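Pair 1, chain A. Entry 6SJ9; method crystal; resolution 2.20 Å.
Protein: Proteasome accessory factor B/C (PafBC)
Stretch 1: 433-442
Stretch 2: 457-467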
# COMPACT_ATOMS: atom_id res chain seq x y z
N LEU A 433 3.58 6.68 7.63
CA LEU A 433 3.91 7.09 6.28
C LEU A 433 5.39 7.46 6.15
O LEU A 433 6.02 7.16 5.12
CB LEU A 433 3.00 8.26 5.87
CG LEU A 433 1.52 7.91 5.65
CD1 LEU A 433 0.73 9.18 5.61
CD2 LEU A 433 1.38 7.18 4.36
N LEU A 434 5.97 8.11 7.17
CA LEU A 434 7.39 8.45 7.15
C LEU A 434 8.25 7.21 7.08
O LEU A 434 9.36 7.25 6.55
CB LEU A 434 7.80 9.22 8.40
CG LEU A 434 7.46 10.69 8.25
CD1 LEU A 434 7.54 11.41 9.59
CD2 LEU A 434 8.45 11.29 7.21
N THR A 435 7.79 6.12 7.65
CA THR A 435 8.55 4.90 7.52
C THR A 435 8.61 4.45 6.08
O THR A 435 9.68 4.05 5.59
CB THR A 435 7.96 3.83 8.42
OG1 THR A 435 8.04 4.33 9.76
CG2 THR A 435 8.81 2.55 8.30
N GLY A 436 7.48 4.51 5.36
CA GLY A 436 7.48 4.14 3.95
C GLY A 436 8.31 5.13 3.14
O GLY A 436 9.05 4.74 2.23
N LEU A 437 8.24 6.43 3.50
CA LEU A 437 9.03 7.41 2.79
C LEU A 437 10.51 7.21 3.05
O LEU A 437 11.33 7.46 2.16
CB LEU A 437 8.60 8.83 3.20
CG LEU A 437 7.18 9.22 2.72
CD1 LEU A 437 6.74 10.48 3.44
CD2 LEU A 437 7.16 9.48 1.20
N ALA A 438 10.90 6.78 4.25
CA ALA A 438 12.33 6.62 4.49
C ALA A 438 12.89 5.42 3.73
O ALA A 438 14.05 5.46 3.28
CB ALA A 438 12.62 6.55 6.00
N MSE A 439 12.10 4.37 3.55
CA MSE A 439 12.56 3.27 2.70
C MSE A 439 12.70 3.78 1.25
O MSE A 439 13.70 3.53 0.58
CB MSE A 439 11.59 2.11 2.78
CG MSE A 439 11.56 1.36 4.11
SE MSE A 439 13.34 0.52 4.48
CE MSE A 439 13.09 -1.25 3.77
N LEU A 440 11.68 4.52 0.75
CA LEU A 440 11.80 5.11 -0.59
C LEU A 440 13.02 6.01 -0.68
O LEU A 440 13.71 6.03 -1.71
CB LEU A 440 10.54 5.91 -0.96
CG LEU A 440 9.28 5.06 -1.17
CD1 LEU A 440 8.04 5.93 -1.45
CD2 LEU A 440 9.52 4.07 -2.34
N GLY A 441 13.31 6.75 0.38
CA GLY A 441 14.46 7.64 0.39
C GLY A 441 15.79 6.92 0.47
O GLY A 441 16.83 7.50 0.13
N ASP A 442 15.78 5.65 0.85
CA ASP A 442 17.02 4.89 0.91
C ASP A 442 17.34 4.12 -0.40
O ASP A 442 18.35 3.43 -0.45
CB ASP A 442 16.95 3.94 2.12
CG ASP A 442 18.31 3.42 2.54
OD1 ASP A 442 19.22 4.27 2.62
OD2 ASP A 442 18.46 2.21 2.82
N ALA A 457 9.66 15.59 -5.30
CA ALA A 457 8.43 15.38 -4.54
C ALA A 457 8.64 14.46 -3.34
O ALA A 457 7.97 14.61 -2.31
CB ALA A 457 7.37 14.74 -5.44
N LEU A 458 9.50 13.47 -3.47
CA LEU A 458 9.80 12.62 -2.34
C LEU A 458 10.35 13.46 -1.19
O LEU A 458 9.91 13.33 -0.05
CB LEU A 458 10.79 11.53 -2.72
CG LEU A 458 11.26 10.75 -1.50
CD1 LEU A 458 10.05 9.94 -0.88
CD2 LEU A 458 12.42 9.80 -1.87
N GLU A 459 11.29 14.34 -1.49
CA GLU A 459 11.90 15.16 -0.45
C GLU A 459 10.86 16.08 0.20
O GLU A 459 10.81 16.22 1.43
CB GLU A 459 13.05 15.99 -1.01
CG GLU A 459 13.63 16.94 0.04
CD GLU A 459 14.43 18.12 -0.54
OE1 GLU A 459 14.00 18.71 -1.56
OE2 GLU A 459 15.47 18.48 0.06
N SER A 460 10.04 16.73 -0.62
CA SER A 460 9.13 17.71 -0.05
C SER A 460 8.04 17.05 0.79
O SER A 460 7.66 17.59 1.83
CB SER A 460 8.51 18.61 -1.14
OG SER A 460 7.54 17.94 -1.93
N VAL A 461 7.50 15.90 0.34
CA VAL A 461 6.46 15.26 1.14
C VAL A 461 7.07 14.67 2.42
O VAL A 461 6.40 14.66 3.46
CB VAL A 461 5.66 14.22 0.32
CG1 VAL A 461 6.44 12.94 0.12
CG2 VAL A 461 4.35 13.92 1.00
N THR A 462 8.37 14.31 2.40
CA THR A 462 9.03 13.84 3.62
C THR A 462 9.12 14.95 4.67
O THR A 462 8.79 14.74 5.84
CB THR A 462 10.42 13.31 3.27
OG1 THR A 462 10.25 12.19 2.40
CG2 THR A 462 11.24 12.90 4.56
N ILE A 463 9.50 16.16 4.25
CA ILE A 463 9.58 17.30 5.15
C ILE A 463 8.19 17.63 5.69
O ILE A 463 8.01 17.83 6.90
CB ILE A 463 10.22 18.49 4.40
CG1 ILE A 463 11.64 18.10 4.00
CG2 ILE A 463 10.30 19.77 5.25
CD1 ILE A 463 12.37 19.15 3.12
N LYS A 464 7.18 17.68 4.82
CA LYS A 464 5.83 18.02 5.28
C LYS A 464 5.30 17.00 6.27
O LYS A 464 4.77 17.36 7.33
CB LYS A 464 4.89 18.16 4.10
CG LYS A 464 5.26 19.28 3.17
CD LYS A 464 4.34 19.30 1.94
CE LYS A 464 4.62 20.54 1.05
NZ LYS A 464 3.59 20.53 -0.01
N LEU A 465 5.48 15.71 5.99
CA LEU A 465 4.98 14.70 6.92
C LEU A 465 5.79 14.69 8.21
O LEU A 465 5.26 14.29 9.26
CB LEU A 465 5.00 13.31 6.30
CG LEU A 465 3.76 12.87 5.53
CD1 LEU A 465 2.69 12.48 6.51
CD2 LEU A 465 3.26 14.03 4.71
N THR A 466 7.07 15.10 8.15
CA THR A 466 7.87 15.23 9.36
C THR A 466 7.25 16.26 10.31
O THR A 466 7.20 16.04 11.53
CB THR A 466 9.30 15.66 9.02
OG1 THR A 466 9.96 14.63 8.27
CG2 THR A 466 10.15 15.96 10.28
N GLY A 467 6.75 17.37 9.77
CA GLY A 467 6.08 18.35 10.60
C GLY A 467 4.81 17.80 11.20
O GLY A 467 4.41 18.21 12.29
O HOH W 1 12.24 10.15 2.17

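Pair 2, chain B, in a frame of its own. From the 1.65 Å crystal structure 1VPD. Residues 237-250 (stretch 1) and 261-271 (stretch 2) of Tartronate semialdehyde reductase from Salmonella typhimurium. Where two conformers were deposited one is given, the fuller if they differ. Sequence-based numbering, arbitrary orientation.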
# COMPACT_ATOMS: atom_id res chain seq x y z
N ARG B 237 -8.38 -1.66 3.43
CA ARG B 237 -9.77 -1.21 3.31
C ARG B 237 -10.20 -1.00 1.87
O ARG B 237 -9.45 -0.45 1.05
CB ARG B 237 -9.98 0.12 4.03
CG ARG B 237 -9.81 0.06 5.54
CD ARG B 237 -10.16 1.37 6.20
NE ARG B 237 -9.07 2.33 6.14
CZ ARG B 237 -9.10 3.50 5.49
NH1 ARG B 237 -10.16 3.89 4.79
NH2 ARG B 237 -8.04 4.28 5.56
N ILE B 238 -11.43 -1.41 1.57
CA ILE B 238 -12.06 -1.12 0.28
C ILE B 238 -11.95 0.37 -0.09
O ILE B 238 -11.64 0.69 -1.25
CB ILE B 238 -13.55 -1.56 0.30
CG1 ILE B 238 -13.68 -3.09 0.21
CG2 ILE B 238 -14.35 -0.86 -0.80
CD1 ILE B 238 -13.49 -3.65 -1.21
N ASP B 239 -12.12 1.28 0.87
CA ASP B 239 -12.03 2.70 0.56
C ASP B 239 -10.66 3.12 0.00
O ASP B 239 -10.60 4.01 -0.86
CB ASP B 239 -12.44 3.57 1.76
CG ASP B 239 -13.93 3.64 1.95
OD1 ASP B 239 -14.71 3.37 0.99
OD2 ASP B 239 -14.43 3.96 3.06
N LEU B 240 -9.59 2.50 0.49
CA LEU B 240 -8.26 2.74 -0.05
C LEU B 240 -8.08 2.13 -1.44
O LEU B 240 -7.47 2.75 -2.31
CB LEU B 240 -7.16 2.24 0.89
CG LEU B 240 -7.10 2.99 2.22
CD1 LEU B 240 -6.11 2.27 3.14
CD2 LEU B 240 -6.71 4.43 2.00
N HIS B 241 -8.64 0.95 -1.67
CA HIS B 241 -8.54 0.34 -2.99
C HIS B 241 -9.33 1.15 -4.02
O HIS B 241 -8.89 1.27 -5.15
CB HIS B 241 -8.93 -1.14 -2.99
CG HIS B 241 -8.14 -1.95 -3.97
ND1 HIS B 241 -7.83 -3.28 -3.76
CD2 HIS B 241 -7.60 -1.62 -5.17
CE1 HIS B 241 -7.12 -3.72 -4.80
NE2 HIS B 241 -6.98 -2.74 -5.67
N ILE B 242 -10.45 1.76 -3.61
CA ILE B 242 -11.19 2.67 -4.46
C ILE B 242 -10.31 3.82 -4.93
O ILE B 242 -10.30 4.16 -6.12
CB ILE B 242 -12.48 3.21 -3.75
CG1 ILE B 242 -13.54 2.10 -3.71
CG2 ILE B 242 -13.02 4.44 -4.47
CD1 ILE B 242 -14.77 2.39 -2.84
N LYS B 243 -9.56 4.42 -4.01
CA LYS B 243 -8.63 5.50 -4.35
C LYS B 243 -7.58 5.04 -5.36
O LYS B 243 -7.30 5.75 -6.33
CB LYS B 243 -8.00 6.07 -3.07
CG LYS B 243 -6.82 7.01 -3.24
CD LYS B 243 -5.48 6.29 -3.25
CE LYS B 243 -5.19 5.49 -1.98
NZ LYS B 243 -3.81 4.88 -1.97
N ASP B 244 -7.04 3.84 -5.15
CA ASP B 244 -6.05 3.30 -6.09
C ASP B 244 -6.68 3.06 -7.47
O ASP B 244 -6.06 3.37 -8.48
CB ASP B 244 -5.43 1.99 -5.60
CG ASP B 244 -4.48 2.18 -4.44
OD1 ASP B 244 -3.92 3.30 -4.25
OD2 ASP B 244 -4.26 1.23 -3.67
N LEU B 245 -7.88 2.49 -7.53
CA LEU B 245 -8.52 2.28 -8.83
C LEU B 245 -8.88 3.60 -9.51
O LEU B 245 -8.80 3.70 -10.74
CB LEU B 245 -9.73 1.35 -8.77
CG LEU B 245 -9.49 -0.07 -8.26
CD1 LEU B 245 -10.71 -0.92 -8.61
CD2 LEU B 245 -8.19 -0.70 -8.82
N ALA B 246 -9.31 4.60 -8.73
CA ALA B 246 -9.54 5.93 -9.28
C ALA B 246 -8.28 6.47 -9.94
O ALA B 246 -8.33 7.00 -11.04
CB ALA B 246 -10.03 6.89 -8.21
N ASN B 247 -7.14 6.32 -9.26
CA ASN B 247 -5.87 6.74 -9.84
C ASN B 247 -5.52 5.94 -11.10
O ASN B 247 -5.05 6.53 -12.09
CB ASN B 247 -4.76 6.64 -8.80
CG ASN B 247 -4.89 7.69 -7.70
OD1 ASN B 247 -5.57 8.73 -7.88
ND2 ASN B 247 -4.21 7.46 -6.58
N ALA B 248 -5.78 4.63 -11.09
CA ALA B 248 -5.50 3.80 -12.26
C ALA B 248 -6.34 4.23 -13.45
O ALA B 248 -5.84 4.35 -14.58
CB ALA B 248 -5.71 2.34 -11.94
N LEU B 249 -7.61 4.48 -13.21
CA LEU B 249 -8.52 4.90 -14.27
C LEU B 249 -8.15 6.28 -14.79
O LEU B 249 -8.16 6.51 -16.00
CB LEU B 249 -9.97 4.88 -13.76
CG LEU B 249 -10.52 3.46 -13.63
CD1 LEU B 249 -11.68 3.44 -12.65
CD2 LEU B 249 -10.98 2.89 -14.95
N ASP B 250 -7.78 7.19 -13.89
CA ASP B 250 -7.34 8.53 -14.29
C ASP B 250 -6.10 8.42 -15.19
O ASP B 250 -6.02 9.08 -16.23
CB ASP B 250 -6.99 9.39 -13.09
CG ASP B 250 -8.21 9.93 -12.35
OD1 ASP B 250 -9.37 9.83 -12.84
OD2 ASP B 250 -8.06 10.49 -11.24
N LEU B 261 -11.99 -4.04 -17.17
CA LEU B 261 -12.28 -4.87 -15.99
C LEU B 261 -12.14 -4.05 -14.71
O LEU B 261 -12.96 -4.17 -13.80
CB LEU B 261 -11.42 -6.13 -15.98
CG LEU B 261 -11.59 -7.01 -17.23
CD1 LEU B 261 -10.65 -8.19 -17.10
CD2 LEU B 261 -13.03 -7.50 -17.43
N THR B 262 -11.13 -3.19 -14.66
CA THR B 262 -10.95 -2.26 -13.55
C THR B 262 -12.15 -1.33 -13.44
O THR B 262 -12.66 -1.09 -12.33
CB THR B 262 -9.65 -1.44 -13.75
OG1 THR B 262 -8.50 -2.30 -13.73
CG2 THR B 262 -9.45 -0.47 -12.62
N ALA B 263 -12.63 -0.81 -14.56
CA ALA B 263 -13.81 0.05 -14.55
C ALA B 263 -15.01 -0.69 -13.95
O ALA B 263 -15.76 -0.12 -13.14
CB ALA B 263 -14.12 0.58 -15.91
N ALA B 264 -15.18 -1.96 -14.31
CA ALA B 264 -16.27 -2.77 -13.74
C ALA B 264 -16.09 -3.00 -12.25
O ALA B 264 -17.05 -2.83 -11.48
CB ALA B 264 -16.40 -4.09 -14.47
N VAL B 265 -14.89 -3.39 -11.83
CA VAL B 265 -14.68 -3.66 -10.40
C VAL B 265 -14.80 -2.38 -9.56
O VAL B 265 -15.30 -2.42 -8.43
CB VAL B 265 -13.38 -4.43 -10.17
CG1 VAL B 265 -13.07 -4.55 -8.69
CG2 VAL B 265 -13.51 -5.80 -10.81
N MSE B 266 -14.42 -1.24 -10.12
CA MSE B 266 -14.66 0.04 -9.48
C MSE B 266 -16.13 0.25 -9.13
O MSE B 266 -16.44 0.66 -8.01
CB MSE B 266 -14.14 1.21 -10.31
CG MSE B 266 -14.62 2.58 -9.85
SE MSE B 266 -13.98 3.01 -8.03
CE MSE B 266 -12.80 4.48 -8.52
N GLU B 267 -17.03 -0.07 -10.06
CA GLU B 267 -18.46 0.10 -9.79
C GLU B 267 -18.91 -0.88 -8.71
O GLU B 267 -19.79 -0.53 -7.91
CB GLU B 267 -19.29 -0.03 -11.06
CG GLU B 267 -18.97 1.06 -12.11
CD GLU B 267 -19.01 2.48 -11.55
OE1 GLU B 267 -20.05 2.83 -10.94
OE2 GLU B 267 -18.00 3.23 -11.74
N MSE B 268 -18.35 -2.08 -8.69
CA MSE B 268 -18.63 -3.03 -7.61
C MSE B 268 -18.21 -2.45 -6.25
O MSE B 268 -18.96 -2.57 -5.24
CB MSE B 268 -17.90 -4.37 -7.82
CG MSE B 268 -18.27 -5.07 -9.11
SE MSE B 268 -17.31 -6.76 -9.23
CE MSE B 268 -17.69 -7.05 -11.12
N MSE B 269 -17.02 -1.86 -6.21
CA MSE B 269 -16.54 -1.23 -4.99
C MSE B 269 -17.40 -0.03 -4.58
O MSE B 269 -17.63 0.17 -3.37
CB MSE B 269 -15.06 -0.85 -5.11
CG MSE B 269 -14.13 -2.05 -5.19
SE MSE B 269 -12.32 -1.44 -4.97
CE MSE B 269 -11.46 -3.19 -5.17
N GLN B 270 -17.93 0.72 -5.55
CA GLN B 270 -18.89 1.80 -5.21
C GLN B 270 -20.14 1.22 -4.53
O GLN B 270 -20.64 1.78 -3.53
CB GLN B 270 -19.26 2.64 -6.44
CG GLN B 270 -18.09 3.43 -6.99
CD GLN B 270 -17.68 4.60 -6.09
OE1 GLN B 270 -18.51 5.16 -5.35
NE2 GLN B 270 -16.39 4.97 -6.14
N ALA B 271 -20.64 0.10 -5.04
CA ALA B 271 -21.78 -0.56 -4.42
C ALA B 271 -21.45 -1.01 -2.99
O ALA B 271 -22.28 -0.82 -2.07
CB ALA B 271 -22.25 -1.74 -5.27

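The sharpest difference between the two pairs lies at one matched position on the second helix, Thr462(A) in pair 1 and Met266(B) in pair 2. In pair 1 the threonine keeps its hydroxyl on its own helix, where OG1 donates to the carbonyl O of Leu458(A) at 2.7 Å. A water then joins the helices at this point, donating to O of Leu437(A) at 2.8 Å and to OG1 of Thr462(A) at 2.9 Å. In pair 2 the selenomethionine reaches across instead: its CE lies 3.5 Å from O of Ile242(B) and 3.7 Å from CB of Ala246(B), and its SE is 4.0 Å from CG2 of Ile242(B). The side chain of Met266(B) thus forms a knob among Ile242(B), Leu245(B), Ala246(B) and Leu249(B), whereas the hydroxyl of Thr462(A) accepts a hydrogen bond from the bridging water.

These solutions are built on nearly the same backbone. Each pair consists of two roughly antiparallel helices, with interhelical angles of 151° in pair 1 and 148° in pair 2 and a closest axial approach of 10.1 Å in both. Superposition of 14 central residues gives an RMSD of 0.3 Å. No direct hydrogen bond crosses between the stretches in either pair, so the direct contacts are made by packing.

A leucine that packs into the facing helix is common to both pairs. Leu437(A) and Leu245(B) match with side-chain centres 0.8 Å apart, share the m, t rotamer, and each sits as a knob among four residues of the facing helix. The holes are lined at matching positions by a valine in both pairs, Val461(A) and Val265(B), and by different residues at the other three: Leu458(A), Thr462(A) and Leu465(A) in pair 1, and Thr262(B), Met266(B) and Met269(B) in pair 2. CD2 of Leu437(A) approaches CD1 of Leu458(A) to 3.6 Å, while CD2 of Leu245(B) lies 4.0 Å from CG2 of Thr262(B).

Around this knob, bulk is distributed differently. Leu458(A) bends its end toward the first helix and fills space beside Gly441(A), whose CA is 3.7 Å from CD2 of Leu458(A). At the matching positions the larger side chain is on the first helix: Leu249(B) replaces the glycine, its CG lying 4.2 Å from CG2 of Thr262(B) and its CD2 4.0 Å from CB of Ala263(B).

Toward the other end, Leu465(A) and Met269(B) occupy one site. The leucine meets its neighbour through CD1, 3.9 Å from CD1 of Leu433(A). The extended selenomethionine goes further, placing CE over one face of the His241(B) ring, 4.0 Å from its centroid, in a CH-pi contact; His241(B) matches Leu433(A). Beside this site, Leu434(A) and Ile242(B) coincide closely, both with m, t rotamers. CG of Leu434(A) is 4.1 Å from CB of Leu465(A), and CG1 of Ile242(B) is 3.6 Å from CB of Met269(B). Overall, the stretches bury 413 Å² in pair 1 and 581 Å² in pair 2, with Met269(B) alone covered over 120 Å².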